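Local coordinates for purine nucleoside phosphorylase YlmD (Geobacillus stearothermophilus, PDB 6T1B), which catalyses the phosphorolysis of adenosine, inosine and S-methyl-5'-thioadenosine to the free base and a ribose 1-phosphate, and also deaminates adenosine, at residues S170-I176 with V232-Y238; P3-Q7 with A175-A179; L47-R53 with G96-F100. One frame throughout, in Å; residues are numbered along the deposited sequence. Where two conformers were deposited one is given.

From the N terminus, P3-Q7 leads into the edge strand 6-8 of one mixed sheet and packs against the end of strand 173-176 in another mixed sheet, so interaction 2 closes a loop of 167 residues. Nested inside that loop, interaction 3 closes one of 42 residues, joining two irregular segments, L47-R53 and G96-F100, at the inosine pocket. Interaction 1 opens as interaction 2 closes: the two share Ala175 and Ile176, and it closes a 55-residue loop by pairing strand 173-176 with edge strand 237-239. Interactions 1 and 2 touch, Tyr238 CB lying 3.8 Å from Ile5 CD1. Interaction 3 is remote from both, across the chain's centre.

Interaction 1 (S170-I176 with V232-Y238); sequences SDIYVAI and VPNSHIY
This is a parallel strand pairing at the margin of a mixed sheet, where strand 173-176 receives the edge strand 237-239. The 173-176 backbone is extended, phi/psi running from -127/145° at Tyr173 to -100/118° at Ile176. Val174 pairs with Ile237 and Ala175 with Tyr238, CA atoms 4.8 and 4.7 Å apart. Val174 uses both its N and O toward this strand, straddling Ile237: Val174 N donates to His236 O (2.9 Å), Tyr238 N to Val174 O (2.8 Å) and Ile176 N to Tyr238 O (2.8 Å). Ahead of the strand, residues 234-236 form a 3-10 turn (His236 N to Pro233 O 2.9 Å). It brings in the His236 side chain (chi1 m), whose ND1 donates to Ile172 O at 2.7 Å. The same imidazole lies in an offset stack on the Tyr173 ring (chi1 m), centroids 3.8 Å apart and planes at 9°. Val174 (t) and Ile237 (m) share one face, Val174 CB to Ile237 CG1 4.4 Å; Val174 CG2 also meets Val232 CG1 at 4.3 Å, while Ala175 and Tyr238 point to the opposite face. Ser170 CA packs on Pro233 CD (3.8 Å). On its other side strand 173-176 bonds to strand 127-133, through Tyr173 with Val132 and Ala175 with Tyr130; helix 219-229 covers Val174 and Ile237 through Leu227 and Leu228, and helix 153-163 packs against Ile172 and Val232.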
loop_
_atom_site.group_PDB
_atom_site.type_symbol
_atom_site.label_atom_id
_atom_site.label_comp_id
_atom_site.label_asym_id
_atom_site.label_seq_id
_atom_site.Cartn_x
_atom_site.Cartn_y
_atom_site.Cartn_z
ATOM N N SER A 170 20.485 3.097 -2.093
ATOM C CA SER A 170 21.054 1.810 -1.718
ATOM C C SER A 170 20.732 1.414 -0.281
ATOM O O SER A 170 20.918 0.248 0.086
ATOM C CB SER A 170 22.577 1.873 -1.920
ATOM O OG SER A 170 23.118 2.906 -1.105
ATOM N N ASP A 171 20.289 2.347 0.558
ATOM C CA ASP A 171 19.930 2.015 1.926
ATOM C C ASP A 171 18.444 1.723 2.083
ATOM O O ASP A 171 17.990 1.488 3.209
ATOM C CB ASP A 171 20.312 3.155 2.881
ATOM C CG ASP A 171 21.814 3.324 3.030
ATOM O OD1 ASP A 171 22.265 4.452 3.321
ATOM O OD2 ASP A 171 22.545 2.332 2.845
ATOM N N ILE A 172 17.698 1.728 1.001
ATOM C CA ILE A 172 16.258 1.528 1.028
ATOM C C ILE A 172 15.923 0.100 0.639
ATOM O O ILE A 172 16.574 -0.489 -0.237
ATOM C CB ILE A 172 15.563 2.529 0.082
ATOM C CG1 ILE A 172 15.914 3.951 0.531
ATOM C CG2 ILE A 172 14.064 2.284 0.029
ATOM C CD1 ILE A 172 15.339 5.030 -0.381
ATOM N N TYR A 173 14.914 -0.449 1.292
ATOM C CA TYR A 173 14.344 -1.752 0.989
ATOM C C TYR A 173 12.850 -1.570 0.808
ATOM O O TYR A 173 12.224 -0.718 1.450
ATOM C CB TYR A 173 14.619 -2.758 2.103
ATOM C CG TYR A 173 16.082 -2.972 2.383
ATOM C CD1 TYR A 173 16.753 -4.088 1.897
ATOM C CD2 TYR A 173 16.792 -2.078 3.163
ATOM C CE1 TYR A 173 18.092 -4.284 2.159
ATOM C CE2 TYR A 173 18.134 -2.273 3.430
ATOM C CZ TYR A 173 18.776 -3.371 2.931
ATOM O OH TYR A 173 20.107 -3.549 3.229
ATOM N N VAL A 174 12.280 -2.347 -0.104
ATOM C CA VAL A 174 10.889 -2.175 -0.506
ATOM C C VAL A 174 10.190 -3.522 -0.517
ATOM O O VAL A 174 10.764 -4.516 -0.973
ATOM C CB VAL A 174 10.780 -1.523 -1.904
ATOM C CG1 VAL A 174 9.345 -1.573 -2.366
ATOM C CG2 VAL A 174 11.337 -0.096 -1.873
ATOM N N ALA A 175 8.949 -3.558 -0.045
ATOM C CA ALA A 175 8.082 -4.703 -0.274
ATOM C C ALA A 175 6.883 -4.198 -1.062
ATOM O O ALA A 175 6.261 -3.201 -0.684
ATOM C CB ALA A 175 7.626 -5.338 1.028
ATOM N N ILE A 176 6.582 -4.862 -2.173
ATOM C CA ILE A 176 5.393 -4.580 -2.970
ATOM C C ILE A 176 4.384 -5.645 -2.582
ATOM O O ILE A 176 4.666 -6.844 -2.722
ATOM C CB ILE A 176 5.730 -4.596 -4.463
ATOM C CG1 ILE A 176 6.600 -3.386 -4.800
ATOM C CG2 ILE A 176 4.475 -4.616 -5.314
ATOM C CD1 ILE A 176 7.258 -3.466 -6.142
ATOM N N VAL A 232 16.879 2.064 -6.222
ATOM C CA VAL A 232 16.735 1.023 -5.196
ATOM C C VAL A 232 17.290 -0.284 -5.749
ATOM O O VAL A 232 16.864 -0.718 -6.833
ATOM C CB VAL A 232 15.276 0.850 -4.797
ATOM C CG1 VAL A 232 15.165 -0.222 -3.733
ATOM C CG2 VAL A 232 14.692 2.181 -4.295
ATOM N N PRO A 233 18.192 -0.958 -5.045
ATOM C CA PRO A 233 18.811 -2.165 -5.612
ATOM C C PRO A 233 17.795 -3.281 -5.811
ATOM O O PRO A 233 16.904 -3.489 -4.978
ATOM C CB PRO A 233 19.856 -2.563 -4.560
ATOM C CG PRO A 233 20.171 -1.281 -3.841
ATOM C CD PRO A 233 18.851 -0.547 -3.785
ATOM N N ASN A 234 18.004 -4.042 -6.896
ATOM C CA ASN A 234 17.136 -5.171 -7.227
ATOM C C ASN A 234 16.945 -6.094 -6.029
ATOM O O ASN A 234 15.827 -6.524 -5.739
ATOM C CB ASN A 234 17.749 -5.921 -8.410
ATOM C CG ASN A 234 16.954 -7.137 -8.835
ATOM O OD1 ASN A 234 15.759 -7.038 -9.105
ATOM N ND2 ASN A 234 17.620 -8.290 -8.896
ATOM N N SER A 235 18.035 -6.430 -5.338
ATOM C CA SER A 235 17.979 -7.394 -4.236
ATOM C C SER A 235 17.322 -6.821 -2.988
ATOM O O SER A 235 17.130 -7.555 -2.012
ATOM C CB SER A 235 19.379 -7.939 -3.941
ATOM O OG SER A 235 20.234 -6.914 -3.493
ATOM N N HIS A 236 16.995 -5.535 -2.988
ATOM C CA HIS A 236 16.295 -4.886 -1.896
ATOM C C HIS A 236 14.794 -4.800 -2.114
ATOM O O HIS A 236 14.100 -4.235 -1.260
ATOM C CB HIS A 236 16.822 -3.467 -1.696
ATOM C CG HIS A 236 18.208 -3.386 -1.129
ATOM N ND1 HIS A 236 18.634 -2.274 -0.445
ATOM C CD2 HIS A 236 19.248 -4.255 -1.130
ATOM C CE1 HIS A 236 19.885 -2.452 -0.052
ATOM N NE2 HIS A 236 20.277 -3.651 -0.444
ATOM N N ILE A 237 14.291 -5.280 -3.254
ATOM C CA ILE A 237 12.883 -5.149 -3.627
ATOM C C ILE A 237 12.250 -6.531 -3.602
ATOM O O ILE A 237 12.644 -7.416 -4.384
ATOM C CB ILE A 237 12.704 -4.528 -5.019
ATOM C CG1 ILE A 237 13.347 -3.146 -5.078
ATOM C CG2 ILE A 237 11.211 -4.432 -5.361
ATOM C CD1 ILE A 237 13.504 -2.619 -6.505
ATOM N N TYR A 238 11.269 -6.703 -2.719
ATOM C CA TYR A 238 10.558 -7.956 -2.533
ATOM C C TYR A 238 9.149 -7.770 -3.061
ATOM O O TYR A 238 8.519 -6.755 -2.767
ATOM C CB TYR A 238 10.477 -8.270 -1.039
ATOM C CG TYR A 238 11.824 -8.469 -0.369
ATOM C CD1 TYR A 238 12.622 -7.384 -0.043
ATOM C CD2 TYR A 238 12.291 -9.741 -0.062
ATOM C CE1 TYR A 238 13.868 -7.557 0.571
ATOM C CE2 TYR A 238 13.522 -9.923 0.561
ATOM C CZ TYR A 238 14.297 -8.823 0.871
ATOM O OH TYR A 238 15.523 -9.009 1.490
#

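Interaction 2 (P3-Q7 with A175-A179); sequences PDIFQ and AIGPA
An aromatic ring set on a Gly-Pro step is the striking feature here: Phe6, at the start of strand 6-8, reaches across to the chain just as strand 173-176 ends. The backbones stay well apart, with CA-CA separations of 8.1 Å for Ile5-Ala175 and 7.3 Å for Phe6-Gly177, so side chains bridge the gap. Pro178 CD sits over the face of the Phe6 ring (chi1 m, chi2 81°), 4.0 Å from its centroid and 13° off the normal, a CH-pi contact. Phe6 CE1 lies 3.6 Å from Gly177 CA and 4.3 Å from Ala175 CB. A CB on Gly177 would crowd Phe6 CZ and clash with Pro178 CD. Beside the ring, Ile5 (chi1 p) brings CD1 to 4.0 Å from Ala175 CB. An Asx turn shapes the approach: Asp4 OD1 accepts from Phe6 N at 3.1 Å, while the carboxylate also holds Ser240 OG and Glu241 N. Cys16 and the ring of Tyr130 also pack on Phe6. The chemistry between P3-Q7 and A175-A179 is thus apolar and CH-pi: van der Waals packing joins the N terminus to the sheet holding strand 173-176, while polar bonds of Asp4 and Phe6 O go to residues 240-242.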
loop_
_atom_site.group_PDB
_atom_site.type_symbol
_atom_site.label_atom_id
_atom_site.label_comp_id
_atom_site.label_asym_id
_atom_site.label_seq_id
_atom_site.Cartn_x
_atom_site.Cartn_y
_atom_site.Cartn_z
ATOM N N PRO A 3 8.153 -19.211 -0.558
ATOM C CA PRO A 3 6.981 -18.789 0.221
ATOM C C PRO A 3 6.765 -17.289 0.095
ATOM O O PRO A 3 7.743 -16.540 0.016
ATOM C CB PRO A 3 7.373 -19.155 1.649
ATOM C CG PRO A 3 8.853 -18.941 1.672
ATOM C CD PRO A 3 9.363 -19.303 0.284
ATOM N N ASP A 4 5.513 -16.849 0.088
ATOM C CA ASP A 4 5.246 -15.441 -0.164
ATOM C C ASP A 4 5.829 -14.585 0.954
ATOM O O ASP A 4 5.918 -15.011 2.108
ATOM C CB ASP A 4 3.749 -15.180 -0.297
ATOM C CG ASP A 4 3.452 -13.913 -1.084
ATOM O OD1 ASP A 4 3.201 -12.870 -0.452
ATOM O OD2 ASP A 4 3.505 -13.978 -2.335
ATOM N N ILE A 5 6.245 -13.369 0.595
ATOM C CA ILE A 5 6.787 -12.474 1.600
ATOM C C ILE A 5 5.726 -12.015 2.594
ATOM O O ILE A 5 6.078 -11.550 3.685
ATOM C CB ILE A 5 7.519 -11.277 0.979
ATOM C CG1 ILE A 5 6.627 -10.562 -0.016
ATOM C CG2 ILE A 5 8.771 -11.726 0.263
ATOM C CD1 ILE A 5 6.890 -9.086 -0.069
ATOM N N PHE A 6 4.430 -12.102 2.242
ATOM C CA PHE A 6 3.339 -11.779 3.154
ATOM C C PHE A 6 2.714 -13.077 3.642
ATOM O O PHE A 6 2.139 -13.840 2.854
ATOM C CB PHE A 6 2.311 -10.880 2.476
ATOM C CG PHE A 6 2.755 -9.465 2.385
ATOM C CD1 PHE A 6 3.615 -9.058 1.382
ATOM C CD2 PHE A 6 2.351 -8.539 3.339
ATOM C CE1 PHE A 6 4.068 -7.756 1.327
ATOM C CE2 PHE A 6 2.785 -7.239 3.279
ATOM C CZ PHE A 6 3.634 -6.845 2.271
ATOM N N GLN A 7 2.867 -13.343 4.938
ATOM C CA GLN A 7 2.548 -14.633 5.528
ATOM C C GLN A 7 1.413 -14.498 6.533
ATOM O O GLN A 7 1.373 -13.543 7.324
ATOM C CB GLN A 7 3.765 -15.207 6.244
ATOM C CG GLN A 7 5.014 -15.262 5.400
ATOM C CD GLN A 7 6.232 -15.700 6.195
ATOM O OE1 GLN A 7 7.291 -15.075 6.122
ATOM N NE2 GLN A 7 6.085 -16.779 6.957
ATOM N N ALA A 175 8.949 -3.558 -0.045
ATOM C CA ALA A 175 8.082 -4.703 -0.274
ATOM C C ALA A 175 6.883 -4.198 -1.062
ATOM O O ALA A 175 6.261 -3.201 -0.684
ATOM C CB ALA A 175 7.626 -5.338 1.028
ATOM N N ILE A 176 6.582 -4.862 -2.173
ATOM C CA ILE A 176 5.393 -4.580 -2.970
ATOM C C ILE A 176 4.384 -5.645 -2.582
ATOM O O ILE A 176 4.666 -6.844 -2.722
ATOM C CB ILE A 176 5.730 -4.596 -4.463
ATOM C CG1 ILE A 176 6.600 -3.386 -4.800
ATOM C CG2 ILE A 176 4.475 -4.616 -5.314
ATOM C CD1 ILE A 176 7.258 -3.466 -6.142
ATOM N N GLY A 177 3.258 -5.228 -2.028
ATOM C CA GLY A 177 2.323 -6.146 -1.419
ATOM C C GLY A 177 1.262 -6.665 -2.363
ATOM O O GLY A 177 1.280 -6.383 -3.570
ATOM N N PRO A 178 0.336 -7.451 -1.821
ATOM C CA PRO A 178 -0.766 -8.005 -2.620
ATOM C C PRO A 178 -1.550 -6.919 -3.341
ATOM O O PRO A 178 -1.883 -5.884 -2.761
ATOM C CB PRO A 178 -1.623 -8.720 -1.573
ATOM C CG PRO A 178 -0.651 -9.102 -0.502
ATOM C CD PRO A 178 0.298 -7.930 -0.426
ATOM N N ALA A 179 -1.887 -7.199 -4.593
ATOM C CA ALA A 179 -2.533 -6.239 -5.476
ATOM C C ALA A 179 -3.105 -7.016 -6.639
ATOM O O ALA A 179 -2.888 -8.221 -6.770
ATOM C CB ALA A 179 -1.543 -5.175 -5.948
#

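Interaction 3 (L47-R53 with G96-F100); sequences LHVGDDR and GAQDF. With NOS (inosine), chain B.
Leu47 and Phe100, which lose the most surface to this contact (80 and 74 Å²), join two irregular loops beside the bound inosine. Their CA atoms are 6.0 Å apart and both CA-CB bonds point across, bringing Leu47 CB to 4.0 Å from Phe100 CB. Leu47 (m, t) runs its CD1 into the bend of G96-F100, 3.9 Å from Gly96 O, from Gln98 C and from Phe100 N. Gly96 has a positive phi of 75°, and its O and Ala97 O both accept from Arg60 on helix 53-67. Phe100 (chi1 t) takes His48 CB over its ring face, 3.9 Å from the centroid, in a CH-pi contact; the two rings, planes at 17°, barely overlap. Gln98, third in covered area, offers its carbonyl to the extended Arg53, NH1 to O 2.7 Å in a weak hydrogen bond. At the pocket end, Leu47 N donates to inosine O6 at 2.8 Å, His48 N lies 2.9 Å from N7, Val49 CG1 3.3 Å from C8, and Phe100 CE1 3.4 Å from N1 at the ring edge. The two loops thus supply part of the lining round the base in the inosine pocket of this YfiH/LACC1-family enzyme.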
loop_
_atom_site.group_PDB
_atom_site.type_symbol
_atom_site.label_atom_id
_atom_site.label_comp_id
_atom_site.label_asym_id
_atom_site.label_seq_id
_atom_site.Cartn_x
_atom_site.Cartn_y
_atom_site.Cartn_z
ATOM N N LEU A 47 -13.189 3.946 5.689
ATOM C CA LEU A 47 -14.198 4.867 6.174
ATOM C C LEU A 47 -14.913 5.618 5.061
ATOM O O LEU A 47 -15.878 6.334 5.349
ATOM C CB LEU A 47 -13.563 5.902 7.114
ATOM C CG LEU A 47 -13.086 5.305 8.448
ATOM C CD1 LEU A 47 -12.154 6.284 9.142
ATOM C CD2 LEU A 47 -14.275 4.942 9.314
ATOM N N HIS A 48 -14.457 5.503 3.811
ATOM C CA HIS A 48 -15.081 6.251 2.735
ATOM C C HIS A 48 -15.587 5.354 1.616
ATOM O O HIS A 48 -15.395 5.642 0.437
ATOM C CB HIS A 48 -14.188 7.343 2.143
ATOM C CG HIS A 48 -14.928 8.305 1.250
ATOM N ND1 HIS A 48 -15.811 9.248 1.738
ATOM C CD2 HIS A 48 -14.954 8.437 -0.100
ATOM C CE1 HIS A 48 -16.318 9.944 0.733
ATOM N NE2 HIS A 48 -15.817 9.468 -0.394
ATOM N N VAL A 49 -16.238 4.254 1.986
ATOM C CA VAL A 49 -16.837 3.363 1.009
ATOM C C VAL A 49 -18.318 3.149 1.251
ATOM O O VAL A 49 -18.929 2.312 0.588
ATOM C CB VAL A 49 -16.108 2.008 0.905
ATOM C CG1 VAL A 49 -14.722 2.199 0.368
ATOM C CG2 VAL A 49 -16.094 1.288 2.247
ATOM N N GLY A 50 -18.921 3.888 2.182
ATOM C CA GLY A 50 -20.339 3.781 2.427
ATOM C C GLY A 50 -20.727 2.734 3.444
ATOM O O GLY A 50 -21.908 2.400 3.546
ATOM N N ASP A 51 -19.766 2.198 4.186
ATOM C CA ASP A 51 -20.050 1.278 5.273
ATOM C C ASP A 51 -20.451 2.042 6.539
ATOM O O ASP A 51 -20.276 3.257 6.665
ATOM C CB ASP A 51 -18.809 0.403 5.502
ATOM C CG ASP A 51 -19.056 -0.839 6.340
ATOM O OD1 ASP A 51 -20.211 -1.189 6.655
ATOM O OD2 ASP A 51 -18.035 -1.474 6.668
ATOM N N ASP A 52 -20.965 1.289 7.487
ATOM C CA ASP A 52 -21.312 1.832 8.790
ATOM C C ASP A 52 -20.045 2.221 9.541
ATOM O O ASP A 52 -19.165 1.379 9.776
ATOM C CB ASP A 52 -22.068 0.776 9.582
ATOM C CG ASP A 52 -22.498 1.272 10.909
ATOM O OD1 ASP A 52 -23.510 1.999 10.951
ATOM O OD2 ASP A 52 -21.799 0.969 11.908
ATOM N N ARG A 53 -19.954 3.495 9.918
ATOM C CA ARG A 53 -18.746 4.003 10.545
ATOM C C ARG A 53 -18.436 3.287 11.852
ATOM O O ARG A 53 -17.267 3.047 12.170
ATOM C CB ARG A 53 -18.875 5.512 10.776
ATOM C CG ARG A 53 -17.701 6.120 11.468
ATOM C CD ARG A 53 -17.914 7.613 11.720
ATOM N NE ARG A 53 -16.785 8.170 12.457
ATOM C CZ ARG A 53 -16.637 8.080 13.776
ATOM N NH1 ARG A 53 -15.568 8.609 14.352
ATOM N NH2 ARG A 53 -17.549 7.465 14.519
ATOM N N GLY A 96 -7.249 11.007 10.530
ATOM C CA GLY A 96 -7.935 10.041 9.711
ATOM C C GLY A 96 -8.134 8.689 10.350
ATOM O O GLY A 96 -8.592 7.760 9.669
ATOM N N ALA A 97 -7.801 8.534 11.620
ATOM C CA ALA A 97 -7.853 7.206 12.237
ATOM C C ALA A 97 -9.286 6.769 12.522
ATOM O O ALA A 97 -9.638 5.599 12.331
ATOM C CB ALA A 97 -7.025 7.194 13.511
ATOM N N GLN A 98 -10.123 7.691 12.972
ATOM C CA GLN A 98 -11.520 7.412 13.242
ATOM C C GLN A 98 -12.466 8.320 12.484
ATOM O O GLN A 98 -13.682 8.095 12.528
ATOM C CB GLN A 98 -11.804 7.560 14.745
ATOM C CG GLN A 98 -10.970 6.610 15.571
ATOM C CD GLN A 98 -11.250 6.710 17.046
ATOM O OE1 GLN A 98 -12.397 6.672 17.472
ATOM N NE2 GLN A 98 -10.190 6.848 17.839
ATOM N N ASP A 99 -11.958 9.344 11.801
ATOM C CA ASP A 99 -12.792 10.297 11.071
ATOM C C ASP A 99 -12.064 10.563 9.760
ATOM O O ASP A 99 -10.977 11.160 9.770
ATOM C CB ASP A 99 -12.979 11.596 11.852
ATOM C CG ASP A 99 -13.937 12.558 11.164
ATOM O OD1 ASP A 99 -14.543 13.391 11.858
ATOM O OD2 ASP A 99 -14.108 12.458 9.929
ATOM N N PHE A 100 -12.638 10.127 8.632
ATOM C CA PHE A 100 -11.954 10.303 7.358
ATOM C C PHE A 100 -11.640 11.765 7.068
ATOM O O PHE A 100 -10.634 12.061 6.411
ATOM C CB PHE A 100 -12.831 9.744 6.234
ATOM C CG PHE A 100 -12.171 9.738 4.900
ATOM C CD1 PHE A 100 -11.059 8.935 4.669
ATOM C CD2 PHE A 100 -12.642 10.515 3.871
ATOM C CE1 PHE A 100 -10.428 8.927 3.422
ATOM C CE2 PHE A 100 -12.016 10.504 2.622
ATOM C CZ PHE A 100 -10.909 9.706 2.407
HETATM N N9 NOS B . -11.282 4.796 0.390
HETATM C C4 NOS B . -10.399 5.165 1.335
HETATM N N3 NOS B . -9.032 5.737 1.287
HETATM C C2 NOS B . -8.362 6.066 2.514
HETATM N N1 NOS B . -8.987 5.850 3.789
HETATM C C6 NOS B . -10.288 5.306 3.893
HETATM O O6 NOS B . -10.749 5.137 4.989
HETATM C C5 NOS B . -10.984 4.962 2.561
HETATM N N7 NOS B . -12.149 4.433 2.348
HETATM C C8 NOS B . -12.357 4.333 1.037
HETATM C "C5'" NOS B . -7.838 3.444 -1.804
HETATM O "O5'" NOS B . -7.467 2.232 -2.455
HETATM C "C4'" NOS B . -9.169 3.943 -2.306
HETATM O "O4'" NOS B . -10.163 3.687 -1.289
HETATM C "C1'" NOS B . -10.917 4.855 -1.038
HETATM C "C2'" NOS B . -10.055 6.031 -1.484
HETATM O "O2'" NOS B . -10.873 7.119 -1.893
HETATM C "C3'" NOS B . -9.246 5.434 -2.637
HETATM O "O3'" NOS B . -9.968 5.605 -3.868
#